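Side-chain contact in enoyl-CoA hydratase subunit I (PDB 2PBP), which probably acts as a hydro-lyase that hydrates enoyl-CoA thioesters in beta-oxidation: residues A[66-71]-A[133-138]. Numbering follows the deposited sequence.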
# COMPACT_ATOMS: atom_id res chain seq x y z
N ALA A 66 -6.18 1.93 29.96
CA ALA A 66 -7.09 2.24 31.06
C ALA A 66 -6.52 1.63 32.33
O ALA A 66 -5.95 0.53 32.30
CB ALA A 66 -8.47 1.68 30.78
N ASP A 67 -6.66 2.33 33.45
CA ASP A 67 -6.15 1.86 34.73
C ASP A 67 -6.89 0.62 35.23
O ASP A 67 -8.04 0.38 34.85
CB ASP A 67 -6.24 2.96 35.78
CG ASP A 67 -7.66 3.47 35.95
OD1 ASP A 67 -8.11 4.26 35.09
OD2 ASP A 67 -8.32 3.08 36.93
N ILE A 68 -6.24 -0.15 36.08
CA ILE A 68 -6.83 -1.37 36.63
C ILE A 68 -8.09 -1.11 37.44
O ILE A 68 -9.04 -1.89 37.39
CB ILE A 68 -5.81 -2.15 37.51
CG1 ILE A 68 -4.84 -2.93 36.61
CG2 ILE A 68 -6.55 -3.12 38.43
CD1 ILE A 68 -5.45 -4.02 35.70
N GLN A 69 -8.11 -0.01 38.19
CA GLN A 69 -9.28 0.29 38.99
C GLN A 69 -10.54 0.39 38.13
O GLN A 69 -11.60 -0.10 38.51
CB GLN A 69 -9.09 1.58 39.79
CG GLN A 69 -10.24 1.84 40.76
CD GLN A 69 -9.93 2.93 41.77
OE1 GLN A 69 -8.94 2.85 42.50
NE2 GLN A 69 -10.78 3.95 41.82
N GLU A 70 -10.41 1.00 36.95
CA GLU A 70 -11.56 1.13 36.06
C GLU A 70 -11.92 -0.22 35.44
O GLU A 70 -13.09 -0.58 35.36
CB GLU A 70 -11.28 2.16 34.96
CG GLU A 70 -12.37 2.26 33.90
CD GLU A 70 -12.29 3.53 33.08
OE1 GLU A 70 -12.48 4.62 33.66
OE2 GLU A 70 -12.02 3.44 31.87
N MET A 71 -10.90 -0.96 35.01
CA MET A 71 -11.13 -2.27 34.40
C MET A 71 -11.68 -3.30 35.39
O MET A 71 -12.48 -4.15 35.01
CB MET A 71 -9.85 -2.81 33.78
CG MET A 71 -9.30 -2.00 32.63
SD MET A 71 -8.05 -2.92 31.70
CE MET A 71 -6.61 -2.71 32.73
N VAL A 133 -2.31 -8.94 28.21
CA VAL A 133 -2.26 -10.38 28.47
C VAL A 133 -1.76 -10.72 29.87
O VAL A 133 -2.20 -11.70 30.47
CB VAL A 133 -1.38 -11.11 27.42
CG1 VAL A 133 0.06 -10.62 27.49
CG2 VAL A 133 -1.45 -12.61 27.64
N ASN A 134 -0.85 -9.91 30.41
CA ASN A 134 -0.32 -10.18 31.73
C ASN A 134 -1.32 -9.91 32.85
O ASN A 134 -1.10 -10.27 34.00
CB ASN A 134 0.97 -9.39 31.97
CG ASN A 134 2.07 -9.80 31.02
OD1 ASN A 134 2.25 -10.99 30.74
ND2 ASN A 134 2.83 -8.84 30.53
N LEU A 135 -2.44 -9.27 32.50
CA LEU A 135 -3.48 -8.97 33.47
C LEU A 135 -4.60 -10.00 33.33
O LEU A 135 -5.61 -9.92 34.03
CB LEU A 135 -4.04 -7.57 33.24
CG LEU A 135 -3.08 -6.39 33.37
CD1 LEU A 135 -3.84 -5.09 33.12
CD2 LEU A 135 -2.45 -6.37 34.76
N GLY A 136 -4.42 -10.95 32.43
CA GLY A 136 -5.44 -11.97 32.22
C GLY A 136 -6.44 -11.60 31.14
O GLY A 136 -7.40 -12.33 30.91
N VAL A 137 -6.24 -10.46 30.48
CA VAL A 137 -7.16 -10.03 29.43
C VAL A 137 -6.46 -9.91 28.07
O VAL A 137 -5.50 -10.62 27.80
CB VAL A 137 -7.87 -8.70 29.81
CG1 VAL A 137 -8.79 -8.94 31.01
CG2 VAL A 137 -6.85 -7.63 30.14
N MET A 138 -6.95 -9.01 27.21
CA MET A 138 -6.37 -8.83 25.88
C MET A 138 -6.69 -7.45 25.30
O MET A 138 -7.45 -6.68 25.88
CB MET A 138 -6.93 -9.90 24.93
CG MET A 138 -8.43 -9.77 24.66
SD MET A 138 -9.11 -11.10 23.62
CE MET A 138 -8.75 -10.48 21.97
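In this crotonase fold, Ile68 and Met71 of the short helix 68-72, which follows strand 61-63, meet Leu135 of the loop after strand 127-129 through their apolar tips; these two strands flank 105-107 in the smaller sheet. This is a small surface contact: only 114 Å² is buried, summed over both sides, and Ile68 and Leu135 remain exposed. Ile68 and Leu135 extend toward each other tip to tip, although their CA atoms are 8.9 Å apart. In Leu135, CG lies anti to the carbonyl carbon (chi1 -61°), which directs the branched end at the helix. Ile68 CD1 and Leu135 CD1 are modelled 3.2 Å apart, tighter than normal carbon packing, so that exact separation is doubtful; Leu135 CD2 is 3.9 Å from the same Ile68 methyl. Both segments touch crystal neighbours, which may influence these exposed side chains. Asp67 caps the start of the helix from the N-cap position: Glu70 N donates to Asp67 OD2 at 2.9 Å. That bond is bent, with an N-H...O angle of 141°, and reaches the carboxylate from above its plane. At the other end of Glu70, OE2 accepts from Arg31 N. Met71 crosses Leu135 at about a right angle, and the bend at its chi3 accompanies a 3.7 Å approach of Met71 CE to Leu135 CD1.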